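Side-chain contacts in cystathionine beta-lyase family protein, YNBB B.subtilis ortholog (Clostridium acetobutylicum, PDB 3HVY), which carries a lysine-bound pyridoxal phosphate, probably acts as a cystathionine beta-lyase-type lyase, and may contribute to aluminium resistance: residues C311-I314 with M315-G319; I346-I349 with K350-T354; L409-D412 with H413-G417. One frame throughout, in Å; residues are numbered along the deposited sequence.

Contact 1. Residues C311-I314 with M315-G319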
ATOM      1  N   CYS D 311     -28.471  23.162  -2.019  1.00 28.43           N
ATOM      2  CA  CYS D 311     -29.560  22.271  -1.573  1.00 27.63           C
ATOM      3  C   CYS D 311     -30.629  23.037  -0.745  1.00 29.35           C
ATOM      4  O   CYS D 311     -31.838  22.899  -0.967  1.00 27.56           O
ATOM      5  CB  CYS D 311     -28.969  21.123  -0.760  1.00 30.91           C
ATOM      6  SG  CYS D 311     -30.215  19.978  -0.112  1.00 32.48           S
ATOM      7  N   ALA D 312     -30.179  23.780   0.270  1.00 26.20           N
ATOM      8  CA  ALA D 312     -31.019  24.651   1.080  1.00 26.59           C
ATOM      9  C   ALA D 312     -31.967  25.507   0.217  1.00 27.29           C
ATOM     10  O   ALA D 312     -33.151  25.575   0.490  1.00 27.47           O
ATOM     11  CB  ALA D 312     -30.115  25.607   1.983  1.00 26.02           C
ATOM     12  N   ARG D 313     -31.418  26.213  -0.779  1.00 28.23           N
ATOM     13  CA  ARG D 313     -32.249  27.089  -1.598  1.00 27.36           C
ATOM     14  C   ARG D 313     -33.203  26.331  -2.491  1.00 28.18           C
ATOM     15  O   ARG D 313     -34.395  26.644  -2.500  1.00 28.67           O
ATOM     16  CB  ARG D 313     -31.458  28.073  -2.442  1.00 29.76           C
ATOM     17  CG  ARG D 313     -32.340  29.087  -3.143  1.00 28.58           C
ATOM     18  CD  ARG D 313     -33.303  29.776  -2.184  1.00 22.80           C
ATOM     19  NE  ARG D 313     -33.885  31.011  -2.770  1.00 29.90           N
ATOM     20  CZ  ARG D 313     -34.803  31.791  -2.193  1.00 27.67           C
ATOM     21  NH1 ARG D 313     -35.325  31.514  -0.979  1.00 31.79           N
ATOM     22  NH2 ARG D 313     -35.268  32.831  -2.874  1.00 30.05           N
ATOM     23  N   ILE D 314     -32.713  25.316  -3.212  1.00 32.50           N
ATOM     24  CA  ILE D 314     -33.599  24.607  -4.117  1.00 30.62           C
ATOM     25  C   ILE D 314     -34.716  23.846  -3.374  1.00 29.10           C
ATOM     26  O   ILE D 314     -35.850  23.845  -3.818  1.00 30.98           O
ATOM     27  CB  ILE D 314     -32.857  23.720  -5.130  1.00 30.46           C
ATOM     28  CG1 ILE D 314     -33.774  23.456  -6.346  1.00 31.67           C
ATOM     29  CG2 ILE D 314     -32.327  22.394  -4.485  1.00 25.86           C
ATOM     30  CD1 ILE D 314     -33.078  22.587  -7.492  1.00 29.37           C
HETATM   31  N   MSE D 315     -34.435  23.246  -2.229  1.00 28.33           N
HETATM   32  CA  MSE D 315     -35.492  22.513  -1.531  1.00 27.48           C
HETATM   33  C   MSE D 315     -36.511  23.536  -0.991  1.00 28.79           C
HETATM   34  O   MSE D 315     -37.708  23.285  -0.928  1.00 29.62           O
HETATM   35  CB  MSE D 315     -34.909  21.637  -0.420  1.00 28.74           C
HETATM   36  CG  MSE D 315     -33.923  20.565  -0.911  1.00 32.94           C
HETATM   37 SE   MSE D 315     -34.717  19.416  -2.232  0.75 30.99          SE
HETATM   38  CE  MSE D 315     -35.907  18.396  -1.079  1.00 28.37           C
ATOM     39  N   GLU D 316     -36.022  24.703  -0.594  1.00 28.39           N
ATOM     40  CA  GLU D 316     -36.907  25.787  -0.174  1.00 28.62           C
ATOM     41  C   GLU D 316     -37.801  26.289  -1.339  1.00 30.24           C
ATOM     42  O   GLU D 316     -39.019  26.453  -1.171  1.00 27.05           O
ATOM     43  CB  GLU D 316     -36.072  26.908   0.392  1.00 30.61           C
ATOM     44  CG  GLU D 316     -36.773  28.162   0.763  1.00 29.94           C
ATOM     45  CD  GLU D 316     -35.893  29.022   1.608  1.00 40.38           C
ATOM     46  OE1 GLU D 316     -34.894  29.575   1.092  1.00 28.05           O
ATOM     47  OE2 GLU D 316     -36.192  29.084   2.804  1.00 33.56           O
ATOM     48  N   LEU D 317     -37.203  26.483  -2.517  1.00 28.45           N
ATOM     49  CA  LEU D 317     -37.979  26.813  -3.702  1.00 28.75           C
ATOM     50  C   LEU D 317     -39.068  25.770  -3.961  1.00 30.17           C
ATOM     51  O   LEU D 317     -40.161  26.093  -4.436  1.00 28.23           O
ATOM     52  CB  LEU D 317     -37.079  26.957  -4.924  1.00 31.70           C
ATOM     53  CG  LEU D 317     -36.065  28.079  -4.897  1.00 34.76           C
ATOM     54  CD1 LEU D 317     -35.606  28.463  -6.312  1.00 32.99           C
ATOM     55  CD2 LEU D 317     -36.688  29.271  -4.165  1.00 27.52           C
ATOM     56  N   ALA D 318     -38.790  24.527  -3.584  1.00 31.02           N
ATOM     57  CA  ALA D 318     -39.737  23.424  -3.716  1.00 32.59           C
ATOM     58  C   ALA D 318     -40.799  23.358  -2.612  1.00 34.39           C
ATOM     59  O   ALA D 318     -41.633  22.472  -2.638  1.00 32.92           O
ATOM     60  CB  ALA D 318     -38.964  22.085  -3.765  1.00 31.46           C
ATOM     61  N   GLY D 319     -40.714  24.224  -1.610  1.00 34.60           N
ATOM     62  CA  GLY D 319     -41.706  24.289  -0.542  1.00 37.43           C
ATOM     63  C   GLY D 319     -41.252  23.807   0.826  1.00 38.31           C
ATOM     64  O   GLY D 319     -41.998  23.910   1.767  1.00 41.10           O
TER
HETATM   65  O   HOH W   1     -32.842  28.214   2.033  1.00 25.11           O

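Contact 2. Residues I346-I349 with K350-T354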
ATOM      1  N   ILE D 346     -37.622   9.181   2.541  1.00 36.23           N
ATOM      2  CA  ILE D 346     -36.977   7.948   2.125  1.00 37.72           C
ATOM      3  C   ILE D 346     -36.648   8.026   0.663  1.00 35.86           C
ATOM      4  O   ILE D 346     -35.523   7.723   0.260  1.00 36.92           O
ATOM      5  CB  ILE D 346     -37.844   6.725   2.448  1.00 38.86           C
ATOM      6  CG1 ILE D 346     -37.802   6.485   3.980  1.00 42.44           C
ATOM      7  CG2 ILE D 346     -37.379   5.519   1.643  1.00 36.10           C
ATOM      8  CD1 ILE D 346     -38.978   5.663   4.504  1.00 40.36           C
ATOM      9  N   ASP D 347     -37.601   8.501  -0.114  1.00 35.29           N
ATOM     10  CA  ASP D 347     -37.399   8.664  -1.536  1.00 36.00           C
ATOM     11  C   ASP D 347     -36.210   9.581  -1.820  1.00 36.34           C
ATOM     12  O   ASP D 347     -35.456   9.342  -2.749  1.00 31.32           O
ATOM     13  CB  ASP D 347     -38.658   9.212  -2.208  1.00 36.83           C
ATOM     14  CG  ASP D 347     -39.769   8.143  -2.378  1.00 46.08           C
ATOM     15  OD1 ASP D 347     -39.552   6.961  -1.994  1.00 35.44           O
ATOM     16  OD2 ASP D 347     -40.859   8.497  -2.914  1.00 41.79           O
ATOM     17  N   PHE D 348     -36.053  10.637  -1.023  1.00 36.33           N
ATOM     18  CA  PHE D 348     -34.994  11.613  -1.257  1.00 35.48           C
ATOM     19  C   PHE D 348     -33.621  10.980  -0.995  1.00 33.74           C
ATOM     20  O   PHE D 348     -32.668  11.146  -1.801  1.00 32.03           O
ATOM     21  CB  PHE D 348     -35.184  12.851  -0.374  1.00 33.71           C
ATOM     22  CG  PHE D 348     -34.122  13.910  -0.591  1.00 32.27           C
ATOM     23  CD1 PHE D 348     -34.307  14.887  -1.562  1.00 33.17           C
ATOM     24  CD2 PHE D 348     -32.966  13.937   0.190  1.00 35.24           C
ATOM     25  CE1 PHE D 348     -33.333  15.882  -1.776  1.00 31.36           C
ATOM     26  CE2 PHE D 348     -31.985  14.912  -0.015  1.00 36.86           C
ATOM     27  CZ  PHE D 348     -32.187  15.890  -1.000  1.00 32.63           C
ATOM     28  N   ILE D 349     -33.533  10.266   0.127  1.00 35.25           N
ATOM     29  CA  ILE D 349     -32.290   9.593   0.545  1.00 34.34           C
ATOM     30  C   ILE D 349     -31.907   8.509  -0.444  1.00 34.94           C
ATOM     31  O   ILE D 349     -30.745   8.455  -0.886  1.00 31.28           O
ATOM     32  CB  ILE D 349     -32.355   9.110   1.999  1.00 37.38           C
ATOM     33  CG1 ILE D 349     -32.427  10.371   2.907  1.00 39.75           C
ATOM     34  CG2 ILE D 349     -31.124   8.317   2.379  1.00 29.28           C
ATOM     35  CD1 ILE D 349     -32.141  10.149   4.330  1.00 41.91           C
ATOM     36  N   LYS D 350     -32.879   7.707  -0.863  1.00 33.42           N
ATOM     37  CA  LYS D 350     -32.628   6.706  -1.901  1.00 36.94           C
ATOM     38  C   LYS D 350     -32.149   7.359  -3.211  1.00 36.07           C
ATOM     39  O   LYS D 350     -31.290   6.816  -3.925  1.00 33.86           O
ATOM     40  CB  LYS D 350     -33.872   5.860  -2.152  1.00 36.70           C
ATOM     41  CG  LYS D 350     -34.169   4.824  -1.071  1.00 37.17           C
ATOM     42  CD  LYS D 350     -35.534   4.138  -1.384  1.00 47.39           C
ATOM     43  CE  LYS D 350     -35.844   2.901  -0.535  1.00 58.61           C
ATOM     44  NZ  LYS D 350     -35.549   1.561  -1.208  1.00 63.41           N
ATOM     45  N   GLY D 351     -32.678   8.527  -3.525  1.00 35.27           N
ATOM     46  CA  GLY D 351     -32.269   9.228  -4.722  1.00 32.17           C
ATOM     47  C   GLY D 351     -30.817   9.649  -4.623  1.00 34.89           C
ATOM     48  O   GLY D 351     -30.097   9.592  -5.616  1.00 32.26           O
ATOM     49  N   ILE D 352     -30.381  10.047  -3.422  1.00 32.35           N
ATOM     50  CA  ILE D 352     -28.994  10.422  -3.207  1.00 33.94           C
ATOM     51  C   ILE D 352     -28.103   9.221  -3.497  1.00 33.57           C
ATOM     52  O   ILE D 352     -27.118   9.341  -4.202  1.00 30.43           O
ATOM     53  CB  ILE D 352     -28.727  10.985  -1.785  1.00 30.49           C
ATOM     54  CG1 ILE D 352     -29.419  12.340  -1.622  1.00 32.55           C
ATOM     55  CG2 ILE D 352     -27.167  11.181  -1.538  1.00 32.50           C
ATOM     56  CD1 ILE D 352     -28.953  13.447  -2.560  1.00 30.06           C
ATOM     57  N   GLN D 353     -28.486   8.059  -2.991  1.00 31.72           N
ATOM     58  CA  GLN D 353     -27.743   6.827  -3.258  1.00 32.42           C
ATOM     59  C   GLN D 353     -27.675   6.564  -4.762  1.00 32.42           C
ATOM     60  O   GLN D 353     -26.616   6.257  -5.319  1.00 30.67           O
ATOM     61  CB  GLN D 353     -28.386   5.627  -2.536  1.00 34.34           C
ATOM     62  CG  GLN D 353     -27.616   4.270  -2.673  1.00 33.88           C
ATOM     63  CD  GLN D 353     -26.379   4.191  -1.812  1.00 33.56           C
ATOM     64  OE1 GLN D 353     -26.359   4.713  -0.715  1.00 36.04           O
ATOM     65  NE2 GLN D 353     -25.367   3.477  -2.278  1.00 29.79           N
ATOM     66  N   THR D 354     -28.789   6.747  -5.437  1.00 33.48           N
ATOM     67  CA  THR D 354     -28.797   6.496  -6.864  1.00 33.58           C
ATOM     68  C   THR D 354     -27.964   7.508  -7.625  1.00 32.71           C
ATOM     69  O   THR D 354     -27.556   7.213  -8.752  1.00 29.55           O
ATOM     70  CB  THR D 354     -30.232   6.457  -7.471  1.00 35.40           C
ATOM     71  OG1 THR D 354     -30.750   7.759  -7.507  1.00 39.82           O
ATOM     72  CG2 THR D 354     -31.163   5.621  -6.674  1.00 27.48           C
TER

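Contact 3. Residues L409-D412 with H413-G417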
ATOM      1  N   LEU D 409     -17.606  15.783  -3.256  1.00 32.32           N
ATOM      2  CA  LEU D 409     -16.218  16.031  -3.663  1.00 31.58           C
ATOM      3  C   LEU D 409     -16.180  17.174  -4.643  1.00 34.26           C
ATOM      4  O   LEU D 409     -15.170  17.876  -4.746  1.00 31.84           O
ATOM      5  CB  LEU D 409     -15.593  14.798  -4.270  1.00 33.31           C
ATOM      6  CG  LEU D 409     -15.467  13.585  -3.323  1.00 30.33           C
ATOM      7  CD1 LEU D 409     -15.149  12.329  -4.098  1.00 28.38           C
ATOM      8  CD2 LEU D 409     -14.480  13.829  -2.157  1.00 30.69           C
ATOM      9  N   THR D 410     -17.264  17.356  -5.402  1.00 30.19           N
ATOM     10  CA  THR D 410     -17.363  18.503  -6.286  1.00 30.29           C
ATOM     11  C   THR D 410     -18.763  19.051  -6.158  1.00 30.85           C
ATOM     12  O   THR D 410     -19.736  18.326  -5.780  1.00 31.42           O
ATOM     13  CB  THR D 410     -17.076  18.165  -7.760  1.00 34.05           C
ATOM     14  OG1 THR D 410     -18.169  17.429  -8.310  1.00 30.30           O
ATOM     15  CG2 THR D 410     -15.810  17.422  -7.936  1.00 29.74           C
ATOM     16  N   PHE D 411     -18.891  20.349  -6.367  1.00 29.94           N
ATOM     17  CA  PHE D 411     -20.212  20.943  -6.334  1.00 29.26           C
ATOM     18  C   PHE D 411     -21.103  20.354  -7.433  1.00 28.72           C
ATOM     19  O   PHE D 411     -22.325  20.158  -7.240  1.00 29.92           O
ATOM     20  CB  PHE D 411     -20.130  22.472  -6.508  1.00 31.39           C
ATOM     21  CG  PHE D 411     -21.441  23.115  -6.708  1.00 34.52           C
ATOM     22  CD1 PHE D 411     -22.400  23.069  -5.707  1.00 36.17           C
ATOM     23  CD2 PHE D 411     -21.750  23.730  -7.905  1.00 29.26           C
ATOM     24  CE1 PHE D 411     -23.603  23.627  -5.890  1.00 35.66           C
ATOM     25  CE2 PHE D 411     -22.960  24.283  -8.097  1.00 36.89           C
ATOM     26  CZ  PHE D 411     -23.905  24.247  -7.085  1.00 34.63           C
ATOM     27  N   ASP D 412     -20.530  20.114  -8.595  1.00 26.38           N
ATOM     28  CA  ASP D 412     -21.336  19.529  -9.673  1.00 29.29           C
ATOM     29  C   ASP D 412     -21.971  18.220  -9.202  1.00 30.53           C
ATOM     30  O   ASP D 412     -23.150  17.928  -9.473  1.00 30.27           O
ATOM     31  CB  ASP D 412     -20.470  19.307 -10.907  1.00 30.21           C
ATOM     32  CG  ASP D 412     -20.234  20.596 -11.704  1.00 31.43           C
ATOM     33  OD1 ASP D 412     -21.213  21.355 -11.938  1.00 30.74           O
ATOM     34  OD2 ASP D 412     -19.079  20.871 -12.112  1.00 31.46           O
ATOM     35  N   HIS D 413     -21.204  17.400  -8.505  1.00 27.47           N
ATOM     36  CA  HIS D 413     -21.774  16.163  -8.005  1.00 28.71           C
ATOM     37  C   HIS D 413     -22.911  16.407  -7.021  1.00 27.09           C
ATOM     38  O   HIS D 413     -24.005  15.888  -7.199  1.00 29.21           O
ATOM     39  CB  HIS D 413     -20.705  15.244  -7.388  1.00 27.60           C
ATOM     40  CG  HIS D 413     -21.247  13.911  -6.990  1.00 31.86           C
ATOM     41  ND1 HIS D 413     -20.784  13.216  -5.893  1.00 28.44           N
ATOM     42  CD2 HIS D 413     -22.264  13.173  -7.507  1.00 33.15           C
ATOM     43  CE1 HIS D 413     -21.471  12.086  -5.777  1.00 31.69           C
ATOM     44  NE2 HIS D 413     -22.363  12.030  -6.755  1.00 30.27           N
ATOM     45  N   ALA D 414     -22.678  17.249  -6.035  1.00 27.21           N
ATOM     46  CA  ALA D 414     -23.707  17.601  -5.046  1.00 29.70           C
ATOM     47  C   ALA D 414     -24.989  18.104  -5.686  1.00 31.07           C
ATOM     48  O   ALA D 414     -26.119  17.673  -5.371  1.00 28.83           O
ATOM     49  CB  ALA D 414     -23.130  18.653  -4.079  1.00 29.18           C
ATOM     50  N   LYS D 415     -24.800  19.028  -6.616  1.00 29.77           N
ATOM     51  CA  LYS D 415     -25.916  19.666  -7.377  1.00 30.63           C
ATOM     52  C   LYS D 415     -26.682  18.612  -8.153  1.00 31.48           C
ATOM     53  O   LYS D 415     -27.900  18.506  -8.034  1.00 35.89           O
ATOM     54  CB  LYS D 415     -25.286  20.778  -8.261  1.00 32.07           C
ATOM     55  CG  LYS D 415     -26.003  21.293  -9.473  1.00 36.92           C
ATOM     56  CD  LYS D 415     -25.082  22.336 -10.157  1.00 40.84           C
ATOM     57  CE  LYS D 415     -24.359  21.758 -11.282  1.00 44.66           C
ATOM     58  NZ  LYS D 415     -23.534  22.806 -11.893  1.00 40.39           N
ATOM     59  N   LEU D 416     -25.975  17.760  -8.875  1.00 32.41           N
ATOM     60  CA  LEU D 416     -26.629  16.710  -9.673  1.00 32.11           C
ATOM     61  C   LEU D 416     -27.400  15.743  -8.775  1.00 30.24           C
ATOM     62  O   LEU D 416     -28.526  15.340  -9.076  1.00 30.83           O
ATOM     63  CB  LEU D 416     -25.578  15.961 -10.524  1.00 32.27           C
ATOM     64  CG  LEU D 416     -24.966  16.805 -11.692  1.00 39.77           C
ATOM     65  CD1 LEU D 416     -23.742  16.170 -12.393  1.00 45.31           C
ATOM     66  CD2 LEU D 416     -26.040  17.122 -12.715  1.00 40.77           C
ATOM     67  N   GLY D 417     -26.796  15.415  -7.651  1.00 31.71           N
ATOM     68  CA  GLY D 417     -27.423  14.534  -6.679  1.00 31.40           C
ATOM     69  C   GLY D 417     -28.717  15.108  -6.157  1.00 31.68           C
ATOM     70  O   GLY D 417     -29.720  14.399  -6.078  1.00 31.29           O
TER
HETATM   71  O   HOH W   2     -19.149  13.194  -3.719  1.00 25.82           O

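Contact 1. Residues C311-I314 with M315-G319
M315, a selenomethionine, gives its backbone N to C311 O, and its CG lies 3.8 Å from C311 SG. Beyond CG, bends at chi2 and chi3 lead SE and CE away from C311 SG. E316 comes next, its N bonded to A312 O. With CG anti to the backbone N (chi1 174°) and the chain extended beyond it, the E316 carboxylate reaches the guanidinium of R313, and OE1 stands 2.9 Å from R313 NH1 in a hydrogen-bonded salt bridge. OE1 lies in the guanidinium plane, but NH1 meets the carboxylate from above, the two planes being 88° apart. A water joins the pair to the backbone through weak bonds, giving to A312 O and to E316 OE1. L317 bonds through N to R313 O at 2.8 Å and lays CD2 over one guanidinium face, 3.6 Å from R313 NE and toward the rim. R313 is thus gripped at its edge by a charge and covered on a face by a methyl. A318 N closes on I314 O at 3.0 Å. G319, with phi 110° and two bonds back into the last turn, one of them from its N to E316 O, forms a Schellman motif. R313 has a second and stronger acidic partner, D30 of helix 18-55, which forms a salt bridge with NE; V31, A27, L23 and R26 of that helix also line this side, while Y326 makes a cation-pi contact with R313. I314 packs on V418, L419 and L422 of helix 411-422; C311 and M315 rest on I337 of strand 334-338.

Contact 2. Residues I346-I349 with K350-T354
The ring of F348 meets CG1 of I352 one turn on: F348 CE2 is 4.0 Å from I352 CG1, in an oblique approach, the two side chains running side by side in the same direction. F348 has CG anti to its N (chi1 -179°), which swings the ring toward the next turn. I352 CG1 is near the F348 backbone as well, 3.5 Å from F348 O, the atom that accepts I352 N. This is the i to i+4 spacing of an alpha helix, here helix 342-354, which packs against both strand 376-379, touched by I346, I349, I352 and Q353, and helix 411-422, where A421 touches both F348 and I352, while the F348 ring also meets that of F339 with the planes at about 45°. On another flank K350 lies alongside I346, its CE 3.7 Å from I346 CG2. The lysine chain is extended to CE and then bends at chi4 (-99°), and NZ makes a weak hydrogen bond to C364 O. The backbone bond between these residues runs from K350 N to I346 O at 2.9 Å. D347 pairs through OD2 with K343, and the amide of Q353 is held at both ends, NE2 giving to D359 O and OE1 accepting from A380 N. In the last turn T354 OG1 donates to G351 O at 2.7 Å, tying its hydroxyl to the backbone.

Contact 3. Residues L409-D412 with H413-G417
The start of helix 411-422 is capped by T410, whose OG1 accepts H413 N at 3.0 Å in the N-cap position. A chi1 of 73° sets OG1 between the backbone N and the carbonyl carbon of T410, from where it can face the amide of H413. The T410 backbone takes part too, its O receiving A414 N. OG1 is also hydrogen-bonded to Q46 of the second subunit, so the cap itself belongs to the subunit interface. One turn along, K415 crosses the ring of F411. Its CB sits over one face, 4.1 Å from the F411 ring centroid and 19° off the normal, a CH-pi contact, and K415 CD comes to 3.5 Å from F411 CE2. Beneath them, F411 O accepts K415 N at 2.8 Å. The bend at chi3 (99°) carries the ammonium past the ring to D412, whose OD1 lies 2.7 Å from K415 NZ in a salt bridge made nearly along the C-O axis of that oxygen. Each charge has another partner in the second subunit, D412 OD2 pairing with R42 and K415 NZ with E43, and R42, D412, K415 and E43 form a chain of opposite charges that probably balance one another in this buried setting. H413 ND1 is 2.7 Å from a water lying at the ring edge, in plane, which also accepts L409 N. H413 NE2 bonds to A355 O, and two rings are met edge-to-face, F295 of the second subunit by H413 and F35 by F411. The arrangement is a threonine N-cap, a common way to begin an alpha helix, with an i to i+3 salt bridge in the first turns, set here in a subunit interface.

In the fold
The three contacts are successive in the chain but gather on one side of its centre, with centres 14 to 16 Å apart. Contact 2 is the one that touches both others: M315 CE of contact 1 packs 3.7 Å from F348 CE1, and I352 CD1 lies 3.7 Å from G417 O of contact 3. Contacts 1 and 3 do not touch, their nearest atoms being about 6 Å apart, yet helix 411-422, which contact 3 opens, continues past I314 of contact 1. Contact 3 meets the second subunit through its charges, whereas no other chain touches contact 1. The pyridoxal-phosphate lysine, K244, follows strand 237-241 of the seven-stranded sheet and belongs to none of the three.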